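Local coordinates for amine oxidase domain-containing protein (Pyrococcus furiosus, PDB 3NRN) that binds adenosine monophosphate and is probably an oxidoreductase related to flavin-containing amine oxidases, its reaction still unknown, at residues Q48-A53 with L314-M319; A53-P58 with N298-L303; G85-E90 with F288-M293; P266-K271 with M319-G324; F272-P277 with G344-A349. All blocks are in the same frame, centred on the assembly; numbering follows the deposited sequence.

Contact 1. Residues Q48-A53 with L314-M319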
# COMPACT_ATOMS: atom_id res chain seq x y z
N GLN A 48 -19.05 1.63 -3.95
CA GLN A 48 -17.84 2.41 -4.20
C GLN A 48 -16.67 1.47 -3.96
O GLN A 48 -16.21 1.33 -2.83
CB GLN A 48 -17.75 3.61 -3.25
CG GLN A 48 -18.68 4.76 -3.60
CD GLN A 48 -18.31 5.44 -4.91
OE1 GLN A 48 -17.16 5.82 -5.12
NE2 GLN A 48 -19.30 5.60 -5.78
N LEU A 49 -16.21 0.80 -5.01
CA LEU A 49 -15.08 -0.12 -4.87
C LEU A 49 -13.80 0.70 -5.03
O LEU A 49 -13.85 1.93 -5.12
CB LEU A 49 -15.17 -1.23 -5.91
CG LEU A 49 -16.50 -2.01 -5.92
CD1 LEU A 49 -16.47 -3.05 -7.04
CD2 LEU A 49 -16.73 -2.68 -4.59
N SER A 50 -12.65 0.03 -5.07
CA SER A 50 -11.39 0.74 -5.22
C SER A 50 -10.50 0.15 -6.30
O SER A 50 -10.68 -1.00 -6.70
CB SER A 50 -10.62 0.76 -3.90
OG SER A 50 -10.19 -0.54 -3.55
N THR A 51 -9.53 0.95 -6.76
CA THR A 51 -8.59 0.51 -7.78
C THR A 51 -7.35 -0.10 -7.14
O THR A 51 -6.35 -0.35 -7.81
CB THR A 51 -8.18 1.70 -8.70
OG1 THR A 51 -7.57 2.74 -7.91
CG2 THR A 51 -9.40 2.27 -9.41
N GLY A 52 -7.42 -0.36 -5.83
CA GLY A 52 -6.28 -0.94 -5.13
C GLY A 52 -6.51 -1.15 -3.65
O GLY A 52 -7.17 -2.11 -3.24
N ALA A 53 -5.96 -0.26 -2.83
CA ALA A 53 -6.12 -0.35 -1.38
C ALA A 53 -7.59 -0.50 -1.03
O ALA A 53 -8.47 0.06 -1.70
CB ALA A 53 -5.53 0.88 -0.71
N LEU A 314 -20.54 -3.82 2.30
CA LEU A 314 -19.46 -4.10 1.37
C LEU A 314 -18.32 -4.83 2.06
O LEU A 314 -17.75 -4.34 3.03
CB LEU A 314 -18.97 -2.79 0.74
CG LEU A 314 -17.74 -2.83 -0.18
CD1 LEU A 314 -17.88 -3.93 -1.22
CD2 LEU A 314 -17.56 -1.47 -0.86
N ILE A 315 -17.99 -6.02 1.56
CA ILE A 315 -16.91 -6.81 2.11
C ILE A 315 -15.81 -6.91 1.06
O ILE A 315 -16.08 -7.17 -0.11
CB ILE A 315 -17.38 -8.25 2.46
CG1 ILE A 315 -18.30 -8.21 3.68
CG2 ILE A 315 -16.16 -9.16 2.72
CD1 ILE A 315 -17.61 -7.80 4.97
N MSE A 316 -14.56 -6.68 1.48
CA MSE A 316 -13.43 -6.77 0.56
C MSE A 316 -12.42 -7.75 1.13
O MSE A 316 -11.96 -7.58 2.26
CB MSE A 316 -12.75 -5.40 0.37
CG MSE A 316 -13.52 -4.39 -0.49
SE MSE A 316 -12.53 -2.87 -0.75
CE MSE A 316 -13.59 -1.92 -1.79
N ALA A 317 -12.09 -8.78 0.36
CA ALA A 317 -11.13 -9.78 0.79
C ALA A 317 -9.90 -9.73 -0.09
O ALA A 317 -9.99 -9.48 -1.30
CB ALA A 317 -11.76 -11.18 0.74
N HIS A 318 -8.75 -9.98 0.52
CA HIS A 318 -7.47 -9.96 -0.18
C HIS A 318 -6.88 -11.36 -0.24
O HIS A 318 -6.91 -12.09 0.75
CB HIS A 318 -6.51 -9.02 0.55
CG HIS A 318 -5.10 -9.04 0.02
ND1 HIS A 318 -4.23 -10.08 0.27
CD2 HIS A 318 -4.42 -8.15 -0.73
CE1 HIS A 318 -3.07 -9.82 -0.30
NE2 HIS A 318 -3.16 -8.66 -0.92
N MSE A 319 -6.35 -11.73 -1.40
CA MSE A 319 -5.74 -13.03 -1.58
C MSE A 319 -4.42 -12.85 -2.31
O MSE A 319 -4.38 -12.30 -3.41
CB MSE A 319 -6.65 -13.96 -2.42
CG MSE A 319 -6.07 -15.36 -2.70
SE MSE A 319 -6.86 -16.34 -4.06
CE MSE A 319 -5.90 -15.83 -5.41

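Contact 2. Residues A53-P58 with N298-L303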
# COMPACT_ATOMS: atom_id res chain seq x y z
N ALA A 53 -5.96 -0.26 -2.83
CA ALA A 53 -6.12 -0.35 -1.38
C ALA A 53 -7.59 -0.50 -1.03
O ALA A 53 -8.47 0.06 -1.70
CB ALA A 53 -5.53 0.88 -0.71
N LEU A 54 -7.87 -1.23 0.04
CA LEU A 54 -9.25 -1.47 0.45
C LEU A 54 -9.86 -0.33 1.28
O LEU A 54 -10.47 -0.58 2.32
CB LEU A 54 -9.33 -2.79 1.23
CG LEU A 54 -8.72 -4.03 0.60
CD1 LEU A 54 -9.01 -5.23 1.47
CD2 LEU A 54 -9.28 -4.25 -0.80
N HIS A 55 -9.68 0.91 0.82
CA HIS A 55 -10.22 2.09 1.51
C HIS A 55 -9.73 2.09 2.95
O HIS A 55 -10.43 2.55 3.86
CB HIS A 55 -11.75 2.04 1.48
CG HIS A 55 -12.32 2.15 0.10
ND1 HIS A 55 -13.46 1.48 -0.29
CD2 HIS A 55 -11.90 2.85 -0.98
CE1 HIS A 55 -13.71 1.76 -1.56
NE2 HIS A 55 -12.79 2.59 -2.00
N MSE A 56 -8.53 1.57 3.14
CA MSE A 56 -7.93 1.42 4.45
C MSE A 56 -6.44 1.74 4.43
O MSE A 56 -5.77 1.60 3.40
CB MSE A 56 -8.16 -0.03 4.91
CG MSE A 56 -7.64 -0.44 6.28
SE MSE A 56 -8.08 -2.20 6.66
CE MSE A 56 -7.32 -3.01 5.30
N ILE A 57 -5.92 2.19 5.56
CA ILE A 57 -4.51 2.51 5.70
C ILE A 57 -3.99 1.51 6.73
O ILE A 57 -4.60 1.33 7.78
CB ILE A 57 -4.34 3.98 6.19
CG1 ILE A 57 -4.94 4.92 5.14
CG2 ILE A 57 -2.87 4.30 6.44
CD1 ILE A 57 -4.96 6.39 5.55
N PRO A 58 -2.86 0.83 6.44
CA PRO A 58 -2.29 -0.17 7.35
C PRO A 58 -2.14 0.23 8.83
O PRO A 58 -2.37 -0.59 9.72
CB PRO A 58 -0.94 -0.50 6.70
CG PRO A 58 -1.22 -0.29 5.24
CD PRO A 58 -2.00 1.01 5.26
N ASN A 298 -11.91 -7.17 5.13
CA ASN A 298 -12.37 -6.04 5.92
C ASN A 298 -13.78 -5.67 5.47
O ASN A 298 -14.34 -6.31 4.58
CB ASN A 298 -11.41 -4.84 5.76
CG ASN A 298 -11.63 -4.06 4.47
OD1 ASN A 298 -12.08 -4.61 3.46
ND2 ASN A 298 -11.29 -2.78 4.49
N GLU A 299 -14.34 -4.64 6.09
CA GLU A 299 -15.69 -4.17 5.78
C GLU A 299 -15.66 -2.64 5.77
O GLU A 299 -16.11 -1.99 6.71
CB GLU A 299 -16.66 -4.69 6.85
CG GLU A 299 -18.11 -4.29 6.67
CD GLU A 299 -19.02 -5.05 7.63
OE1 GLU A 299 -19.64 -6.05 7.21
OE2 GLU A 299 -19.10 -4.65 8.81
N PRO A 300 -15.15 -2.05 4.67
CA PRO A 300 -15.04 -0.60 4.50
C PRO A 300 -16.29 0.24 4.78
O PRO A 300 -16.17 1.37 5.26
CB PRO A 300 -14.53 -0.46 3.06
CG PRO A 300 -15.09 -1.66 2.38
CD PRO A 300 -14.88 -2.75 3.41
N SER A 301 -17.46 -0.31 4.50
CA SER A 301 -18.71 0.42 4.73
C SER A 301 -19.05 0.50 6.22
O SER A 301 -20.02 1.15 6.60
CB SER A 301 -19.86 -0.26 3.98
OG SER A 301 -20.08 -1.57 4.48
N ALA A 302 -18.26 -0.16 7.05
CA ALA A 302 -18.48 -0.15 8.48
C ALA A 302 -18.23 1.25 9.03
O ALA A 302 -18.57 1.54 10.18
CB ALA A 302 -17.56 -1.15 9.17
N LEU A 303 -17.62 2.11 8.22
CA LEU A 303 -17.34 3.50 8.61
C LEU A 303 -18.18 4.42 7.74
O LEU A 303 -18.95 5.24 8.25
CB LEU A 303 -15.86 3.85 8.45
CG LEU A 303 -15.50 5.34 8.60
CD1 LEU A 303 -15.88 5.83 9.99
CD2 LEU A 303 -14.02 5.57 8.35

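Contact 3. Residues G85-E90 with F288-M293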
# COMPACT_ATOMS: atom_id res chain seq x y z
N GLY A 85 -7.39 -5.86 15.26
CA GLY A 85 -7.63 -6.95 14.33
C GLY A 85 -8.26 -8.16 14.99
O GLY A 85 -8.27 -8.28 16.21
N LYS A 86 -8.78 -9.07 14.16
CA LYS A 86 -9.41 -10.29 14.64
C LYS A 86 -8.95 -11.50 13.82
O LYS A 86 -8.30 -11.34 12.78
CB LYS A 86 -10.93 -10.16 14.57
CG LYS A 86 -11.48 -9.07 15.46
CD LYS A 86 -13.00 -9.05 15.44
CE LYS A 86 -13.53 -8.11 16.50
NZ LYS A 86 -15.02 -8.13 16.56
N ILE A 87 -9.30 -12.69 14.28
CA ILE A 87 -8.90 -13.92 13.61
C ILE A 87 -10.02 -14.94 13.43
O ILE A 87 -10.86 -15.12 14.31
CB ILE A 87 -7.74 -14.59 14.39
CG1 ILE A 87 -6.58 -13.59 14.53
CG2 ILE A 87 -7.28 -15.86 13.67
CD1 ILE A 87 -5.38 -14.13 15.27
N LEU A 88 -10.04 -15.61 12.27
CA LEU A 88 -11.03 -16.63 11.96
C LEU A 88 -10.33 -17.97 12.04
O LEU A 88 -9.49 -18.29 11.19
CB LEU A 88 -11.59 -16.44 10.54
CG LEU A 88 -12.45 -17.60 10.00
CD1 LEU A 88 -13.63 -17.84 10.93
CD2 LEU A 88 -12.94 -17.28 8.59
N TRP A 89 -10.66 -18.77 13.05
CA TRP A 89 -10.03 -20.06 13.23
C TRP A 89 -11.02 -21.07 13.80
O TRP A 89 -11.76 -20.77 14.74
CB TRP A 89 -8.83 -19.91 14.17
CG TRP A 89 -8.07 -21.17 14.44
CD1 TRP A 89 -8.10 -21.90 15.59
CD2 TRP A 89 -7.14 -21.82 13.57
NE1 TRP A 89 -7.24 -22.97 15.50
CE2 TRP A 89 -6.63 -22.95 14.27
CE3 TRP A 89 -6.68 -21.57 12.27
CZ2 TRP A 89 -5.69 -23.81 13.71
CZ3 TRP A 89 -5.74 -22.44 11.71
CH2 TRP A 89 -5.26 -23.54 12.43
N GLU A 90 -11.02 -22.27 13.22
CA GLU A 90 -11.91 -23.35 13.64
C GLU A 90 -13.36 -22.90 13.80
O GLU A 90 -14.02 -23.21 14.79
CB GLU A 90 -11.40 -23.98 14.94
CG GLU A 90 -9.99 -24.56 14.82
CD GLU A 90 -9.50 -25.21 16.10
OE1 GLU A 90 -9.72 -24.65 17.19
OE2 GLU A 90 -8.89 -26.30 16.00
N PHE A 288 -8.19 -11.72 9.90
CA PHE A 288 -7.19 -12.59 9.30
C PHE A 288 -7.83 -13.96 9.12
O PHE A 288 -8.62 -14.39 9.96
CB PHE A 288 -5.96 -12.67 10.20
CG PHE A 288 -5.13 -11.43 10.19
CD1 PHE A 288 -4.28 -11.15 9.12
CD2 PHE A 288 -5.23 -10.50 11.22
CE1 PHE A 288 -3.54 -9.97 9.07
CE2 PHE A 288 -4.49 -9.31 11.19
CZ PHE A 288 -3.65 -9.05 10.11
N THR A 289 -7.50 -14.64 8.03
CA THR A 289 -8.08 -15.95 7.76
C THR A 289 -7.05 -17.06 7.61
O THR A 289 -6.89 -17.64 6.54
CB THR A 289 -8.94 -15.89 6.48
OG1 THR A 289 -8.12 -15.47 5.38
CG2 THR A 289 -10.09 -14.88 6.65
N PRO A 290 -6.33 -17.37 8.69
CA PRO A 290 -5.32 -18.43 8.62
C PRO A 290 -5.94 -19.74 8.14
O PRO A 290 -7.03 -20.11 8.56
CB PRO A 290 -4.81 -18.52 10.06
CG PRO A 290 -6.03 -18.13 10.87
CD PRO A 290 -6.56 -16.95 10.09
N GLY A 291 -5.24 -20.42 7.24
CA GLY A 291 -5.75 -21.69 6.73
C GLY A 291 -6.42 -21.60 5.37
O GLY A 291 -6.51 -22.61 4.68
N LEU A 292 -6.89 -20.42 4.98
CA LEU A 292 -7.56 -20.26 3.69
C LEU A 292 -6.60 -19.66 2.65
O LEU A 292 -5.54 -19.16 3.02
CB LEU A 292 -8.79 -19.35 3.83
CG LEU A 292 -9.80 -19.62 4.96
CD1 LEU A 292 -11.00 -18.69 4.77
CD2 LEU A 292 -10.26 -21.08 4.95
N MSE A 293 -6.97 -19.72 1.37
CA MSE A 293 -6.12 -19.13 0.34
C MSE A 293 -6.26 -17.62 0.56
O MSE A 293 -5.28 -16.88 0.47
CB MSE A 293 -6.58 -19.54 -1.08
CG MSE A 293 -5.50 -19.32 -2.17
SE MSE A 293 -5.84 -20.06 -3.82
CE MSE A 293 -5.31 -21.74 -3.53
O HOH W 1 -9.27 -18.98 8.75

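Contact 4. Residues P266-K271 with M319-G324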
# COMPACT_ATOMS: atom_id res chain seq x y z
N PRO A 266 6.77 -8.79 -10.08
CA PRO A 266 5.67 -8.33 -9.23
C PRO A 266 4.86 -9.47 -8.62
O PRO A 266 4.53 -10.45 -9.29
CB PRO A 266 4.83 -7.48 -10.18
CG PRO A 266 5.86 -6.92 -11.11
CD PRO A 266 6.71 -8.14 -11.40
N SER A 267 4.54 -9.34 -7.33
CA SER A 267 3.75 -10.34 -6.62
C SER A 267 2.28 -10.01 -6.81
O SER A 267 1.79 -9.01 -6.29
CB SER A 267 4.10 -10.32 -5.12
OG SER A 267 5.45 -10.68 -4.90
N GLU A 268 1.58 -10.84 -7.58
CA GLU A 268 0.17 -10.62 -7.84
C GLU A 268 -0.76 -10.89 -6.66
O GLU A 268 -0.42 -11.63 -5.74
CB GLU A 268 -0.30 -11.46 -9.03
CG GLU A 268 0.00 -10.87 -10.39
CD GLU A 268 1.24 -11.47 -11.01
OE1 GLU A 268 1.29 -12.72 -11.15
OE2 GLU A 268 2.16 -10.71 -11.37
N GLY A 269 -1.93 -10.28 -6.73
CA GLY A 269 -2.93 -10.45 -5.69
C GLY A 269 -4.32 -10.41 -6.29
O GLY A 269 -4.53 -9.92 -7.40
N ILE A 270 -5.29 -10.95 -5.56
CA ILE A 270 -6.66 -10.95 -6.03
C ILE A 270 -7.53 -10.33 -4.96
O ILE A 270 -7.39 -10.62 -3.77
CB ILE A 270 -7.17 -12.39 -6.34
CG1 ILE A 270 -6.35 -13.00 -7.48
CG2 ILE A 270 -8.64 -12.35 -6.73
CD1 ILE A 270 -6.87 -14.32 -8.01
N LYS A 271 -8.42 -9.44 -5.40
CA LYS A 271 -9.34 -8.76 -4.51
C LYS A 271 -10.76 -9.23 -4.79
O LYS A 271 -11.18 -9.32 -5.94
CB LYS A 271 -9.26 -7.25 -4.71
CG LYS A 271 -8.36 -6.53 -3.72
CD LYS A 271 -8.09 -5.10 -4.15
CE LYS A 271 -9.37 -4.32 -4.39
NZ LYS A 271 -9.07 -3.02 -5.06
N MSE A 319 -6.35 -11.73 -1.40
CA MSE A 319 -5.74 -13.03 -1.58
C MSE A 319 -4.42 -12.85 -2.31
O MSE A 319 -4.38 -12.30 -3.41
CB MSE A 319 -6.65 -13.96 -2.42
CG MSE A 319 -6.07 -15.36 -2.70
SE MSE A 319 -6.86 -16.34 -4.06
CE MSE A 319 -5.90 -15.83 -5.41
N ALA A 320 -3.33 -13.30 -1.69
CA ALA A 320 -2.03 -13.23 -2.33
C ALA A 320 -2.08 -14.36 -3.37
O ALA A 320 -2.34 -15.52 -3.02
CB ALA A 320 -0.92 -13.49 -1.31
N LEU A 321 -1.84 -14.05 -4.64
CA LEU A 321 -1.92 -15.08 -5.67
C LEU A 321 -0.76 -16.07 -5.64
O LEU A 321 -0.96 -17.28 -5.80
CB LEU A 321 -2.01 -14.44 -7.05
CG LEU A 321 -2.13 -15.42 -8.23
CD1 LEU A 321 -3.41 -16.23 -8.11
CD2 LEU A 321 -2.12 -14.64 -9.53
N LYS A 322 0.45 -15.57 -5.44
CA LYS A 322 1.63 -16.42 -5.42
C LYS A 322 1.70 -17.09 -6.80
O LYS A 322 1.58 -16.40 -7.81
CB LYS A 322 1.52 -17.45 -4.29
CG LYS A 322 1.31 -16.77 -2.93
CD LYS A 322 1.29 -17.75 -1.76
CE LYS A 322 1.18 -16.99 -0.44
NZ LYS A 322 1.21 -17.88 0.76
N ASN A 323 1.87 -18.40 -6.85
CA ASN A 323 1.92 -19.09 -8.14
C ASN A 323 0.58 -19.72 -8.49
O ASN A 323 0.50 -20.59 -9.36
CB ASN A 323 3.00 -20.17 -8.14
CG ASN A 323 4.39 -19.60 -8.04
OD1 ASN A 323 4.72 -18.64 -8.73
ND2 ASN A 323 5.23 -20.18 -7.19
N GLY A 324 -0.49 -19.27 -7.84
CA GLY A 324 -1.81 -19.82 -8.11
C GLY A 324 -2.33 -19.57 -9.50
O GLY A 324 -1.84 -18.67 -10.21
O HOH W 2 1.46 -13.07 -4.69
O HOH W 3 2.16 -13.71 -7.98

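Contact 5. Residues F272-P277 with G344-A349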
# COMPACT_ATOMS: atom_id res chain seq x y z
N PHE A 272 -11.49 -9.54 -3.73
CA PHE A 272 -12.86 -9.99 -3.84
C PHE A 272 -13.79 -8.95 -3.23
O PHE A 272 -13.67 -8.61 -2.06
CB PHE A 272 -13.03 -11.33 -3.12
CG PHE A 272 -12.27 -12.46 -3.76
CD1 PHE A 272 -12.87 -13.25 -4.74
CD2 PHE A 272 -10.95 -12.71 -3.41
CE1 PHE A 272 -12.15 -14.27 -5.37
CE2 PHE A 272 -10.22 -13.73 -4.04
CZ PHE A 272 -10.83 -14.51 -5.02
N ASN A 273 -14.70 -8.44 -4.05
CA ASN A 273 -15.66 -7.45 -3.58
C ASN A 273 -16.97 -8.22 -3.42
O ASN A 273 -17.54 -8.69 -4.39
CB ASN A 273 -15.79 -6.34 -4.63
CG ASN A 273 -14.46 -5.64 -4.92
OD1 ASN A 273 -14.00 -4.83 -4.13
ND2 ASN A 273 -13.84 -5.98 -6.04
N LEU A 274 -17.44 -8.34 -2.17
CA LEU A 274 -18.65 -9.09 -1.86
C LEU A 274 -19.78 -8.24 -1.30
O LEU A 274 -19.59 -7.48 -0.35
CB LEU A 274 -18.30 -10.20 -0.85
CG LEU A 274 -19.36 -11.24 -0.48
CD1 LEU A 274 -19.57 -12.19 -1.65
CD2 LEU A 274 -18.91 -12.01 0.75
N ALA A 275 -20.97 -8.37 -1.89
CA ALA A 275 -22.13 -7.61 -1.44
C ALA A 275 -23.00 -8.46 -0.52
O ALA A 275 -23.81 -9.27 -0.98
CB ALA A 275 -22.95 -7.14 -2.64
N VAL A 276 -22.82 -8.29 0.79
CA VAL A 276 -23.58 -9.05 1.77
C VAL A 276 -24.82 -8.26 2.21
O VAL A 276 -24.72 -7.11 2.65
CB VAL A 276 -22.72 -9.40 3.01
CG1 VAL A 276 -21.44 -10.10 2.56
CG2 VAL A 276 -22.38 -8.14 3.78
N PRO A 277 -26.01 -8.87 2.08
CA PRO A 277 -27.26 -8.22 2.47
C PRO A 277 -27.37 -7.98 3.98
O PRO A 277 -26.95 -8.82 4.78
CB PRO A 277 -28.32 -9.20 1.98
CG PRO A 277 -27.66 -9.86 0.81
CD PRO A 277 -26.27 -10.11 1.33
N GLY A 344 -23.83 -13.86 0.93
CA GLY A 344 -23.05 -12.96 0.10
C GLY A 344 -23.14 -13.19 -1.40
O GLY A 344 -23.14 -14.33 -1.86
N GLU A 345 -23.23 -12.10 -2.16
CA GLU A 345 -23.31 -12.20 -3.61
C GLU A 345 -22.15 -11.50 -4.32
O GLU A 345 -22.04 -10.27 -4.30
CB GLU A 345 -24.66 -11.65 -4.10
CG GLU A 345 -25.30 -10.63 -3.17
CD GLU A 345 -26.80 -10.53 -3.38
OE1 GLU A 345 -27.46 -9.76 -2.65
OE2 GLU A 345 -27.33 -11.21 -4.28
N PRO A 346 -21.28 -12.28 -4.97
CA PRO A 346 -20.10 -11.79 -5.70
C PRO A 346 -20.37 -10.58 -6.58
O PRO A 346 -21.25 -10.61 -7.44
CB PRO A 346 -19.68 -13.01 -6.52
CG PRO A 346 -20.03 -14.15 -5.60
CD PRO A 346 -21.39 -13.75 -5.08
N LEU A 347 -19.60 -9.51 -6.36
CA LEU A 347 -19.75 -8.28 -7.14
C LEU A 347 -18.67 -8.19 -8.21
O LEU A 347 -18.95 -7.89 -9.37
CB LEU A 347 -19.64 -7.05 -6.24
CG LEU A 347 -20.82 -6.63 -5.37
CD1 LEU A 347 -20.42 -5.42 -4.54
CD2 LEU A 347 -22.02 -6.29 -6.24
N LEU A 348 -17.42 -8.44 -7.81
CA LEU A 348 -16.30 -8.35 -8.73
C LEU A 348 -15.01 -8.84 -8.09
O LEU A 348 -14.74 -8.58 -6.91
CB LEU A 348 -16.12 -6.90 -9.18
CG LEU A 348 -14.94 -6.56 -10.09
CD1 LEU A 348 -15.27 -6.95 -11.53
CD2 LEU A 348 -14.66 -5.06 -10.01
N ALA A 349 -14.21 -9.55 -8.88
CA ALA A 349 -12.92 -10.04 -8.42
C ALA A 349 -11.92 -9.23 -9.22
O ALA A 349 -12.02 -9.15 -10.44
CB ALA A 349 -12.78 -11.52 -8.74

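Contact 1. Residues Q48-A53 with L314-M319
Leu-49 and Ser-50, on the second strand of the hairpin 41-44/47-50, lie over Leu-314 and Met-316 on one face of the large mixed sheet. The strand segments 48-50 and 314-319 run in nearly the same direction, 11° apart, but their axes stay 9.3 Å apart. No backbone bond joins them; the hairpin packs across the sheet face through side chains. Leu-314 meets Leu-49 through its branch tips, CD1 being 3.8 Å from Leu-49 CD2, while its other tip, CD2, lies 3.7 Å from Gln-48 O. Met-316, a selenomethionine in this crystal, stretches out straight beyond CG and puts its CE methyl against backbone, 3.9 Å from Leu-49 CA. The same methyl is 4.1 Å from Ser-50 OG. That hydroxyl, set between the backbone N and the carbonyl carbon (chi1 68°), donates to Ala-53 O at 2.6 Å, approaching 40° above the carbonyl plane and spanning the loop 50-53. An alanine here takes this donor from Ala-53 O and would probably leave the loop less firmly held. Lys-271 NZ ties down the same loop from the sheet side by bonding Ser-50 O and Gly-52 O; the bound AMP is about 11 Å from the Ser-50 side chain.

Contact 2. Residues A53-P58 with N298-L303
Asn-298 and Leu-54 make the polar link: ND2 of Asn-298 donates to Leu-54 O at 3.2 Å with an N-H...O angle of 146°. The donor sits in the plane of the Leu-54 carbonyl, while the oxygen is tilted 16° from the amide plane of the asparagine. The first torsion of Asn-298 (chi1 80°) sets CG between its backbone N and carbonyl carbon.

The remaining contacts are van der Waals. OD1 of Asn-298 lies 3.7 Å from Leu-54 CD1, the two side chains crossing at a slant, so the amide rests against the leucine as well as bonding its carbonyl. Met-56, a selenomethionine bent at its last torsion, reaches the amide tip to tip, with SE 3.9 Å from Asn-298 ND2. Farther along, Pro-300 CB comes up to the edge of the His-55 ring, near its plane, 4.0 Å from ND1. That nitrogen is buried here and has no hydrogen-bonding partner in the model, whereas NE2 has a weak bond with Leu-49 O.

Leu-54 is the centre of an inverse gamma turn, spanned by a weak bond from His-55 N to Ala-53 O. The contact as a whole is loop-on-loop packing: the link between strands 47-50 and 56-57 meets the end of strand 296-298 and the 3-10 turn 300-302 that follows it.

Contact 3. Residues G85-E90 with F288-M293
Phe-288 and Ile-87 pair as a parallel beta bridge, gripped on either side of Ile-87 by two backbone bonds. Phe-288 N donates to Lys-86 O at 2.9 Å, and Leu-88 N donates to Phe-288 O at 3.0 Å. The ring of Phe-288 turns an edge to the first of these acceptors, its CD2 lying 3.5 Å from Lys-86 O.

Beyond the bridge, Pro-290 takes over. Its CD packs 3.8 Å from Ile-87 CG2, the two side chains crossing at about a right angle, and also touches Leu-88 O at 3.4 Å. Its CG meets Trp-89 CE3 obliquely at 3.8 Å. Trp-89 CG stands anti to the backbone N (chi1 -180°). An alanine in place of Pro-290 would lose CG and CD, and is likely to open a gap beside Ile-87 and Trp-89. A water lies between Leu-88 O and Pro-290 O, too close to both for its bonds to be certain.

Through this pairing the hairpin 86-89/92-95 is added to strand 286-288, at one margin of the mixed sheet. Just past the bridge segment 288-293 leaves the sheet in a type II beta turn from Thr-289 to Leu-292, closed by Leu-292 N to Thr-289 O at 3.2 Å; Gly-291 holds the third position, where its backbone angles would press a CB against the preceding carbonyl. Farther out, Ser-146, Val-147 and Ser-150 of helix 142-156 touch Pro-290, and Phe-102 and Phe-143 meet the Trp-89 ring edge-to-face.

Contact 4. Residues P266-K271 with M319-G324
Ile-270 and Met-319 meet through flat peptide groups: Ile-270 N lies in the plane of the Met-319 carbonyl and donates to its O at 2.7 Å. Met-319 N returns a bond to Ile-270 O at 2.8 Å, which makes the two a hydrogen-bonded antiparallel pair. One step on, the Glu-268 carbonyl is approached from above its plane: Leu-321 N, 39° out of it, bonds Glu-268 O at 3.0 Å. Between these bonds Gly-269 and Ala-320 form a non-hydrogen-bonded pair, and Gly-269 CA makes a CA-H...O contact with Met-319 O at 3.3 Å.

Ile-270 and Met-319, a selenomethionine, lie side by side and point the same way, but the model brings Ile-270 CD1 and Met-319 CE too close together, so the detail there is doubtful. Leu-321, its CG anti to the backbone N (chi1 -178°), spreads its two methyls over both neighbours. CD1 faces Ile-270 CD1, a contact that shares the doubt, and CD2 is 3.7 Å from Glu-268 CB. Ala-329 of helix 326-340 touches Ile-270, Met-319 and Leu-321.

Two waters extend the pairing at its outer end, one between Glu-268 O and Lys-322 N, the other between Glu-268 N and Lys-322 O. There the chain swings away in a type II' beta turn from Leu-321 to Gly-324: this is the end of an antiparallel strand pair in the mixed sheet, where 312-320 finishes beside the start of 269-277.

Contact 5. Residues F272-P277 with G344-A349
Asn-273 has CG anti to its own carbonyl carbon (chi1 -59°), and its ND2 donates to Leu-348 O at 2.9 Å from well above the carbonyl plane, 54° out of it. Asn-273 N reaches the same oxygen, also at 2.9 Å, nearly in line with the C=O. One acceptor is thus gripped by two donors of a single residue, and ND2 is also bonded to Gln-350 OE1.

The carbonyl of Asn-273 is shared the other way round: Leu-347 N bonds Asn-273 O at 3.0 Å, and Leu-348 N adds a weak bond to it at 3.4 Å. Two residues facing one make a classic beta bulge in the antiparallel pair 269-277/345-351; the segments 272-277 and 345-349 run 153° apart. Beyond the bulge, backbone bonds between Ala-275 and Glu-345 run in both directions.

The bulge brings Leu-347 over Ala-275, its CG packing tightly at 3.5 Å from Ala-275 CB. The other face carries Phe-272, Leu-274, Pro-346 and Ala-349. Leu-274 leans its CD1 onto the opposite backbone, 3.7 Å from Gly-344 C, and a CB on Gly-344 would run into Leu-274 CD2. Ala-349 CB meets the Phe-272 ring obliquely, 4.4 Å from CD1. Trp-334 of helix 326-340 covers this face, edge-to-face with Phe-272. At the far end the side chains of Glu-345 and Pro-277 cross at a slant, Glu-345 OE1 lying 3.5 Å from Pro-277 CG and hydrogen-bonded to Tyr-312 OH.

Overall arrangement
Contacts 1, 3, 4 and 5 all reach the one mixed sheet. Strand 312-320 serves contacts 1 and 4, and strand 269-277 serves contacts 4 and 5, whose centres are about 19 Å apart at its two ends. Contact 3 extends the sheet toward one margin, its centre about 18 Å from that of contact 1, and contact 5 lies at the other margin. Contacts 1 and 2, with centres about 8 Å apart and sharing Ala-53, lay the early chain on the sheet; in sequence contact 3 is nested inside contact 2, and contact 2 inside contact 1. Chain from the first sixty residues, within about 11 to 13 Å of the AMP, thus packs on a sheet built mostly of residues past 268.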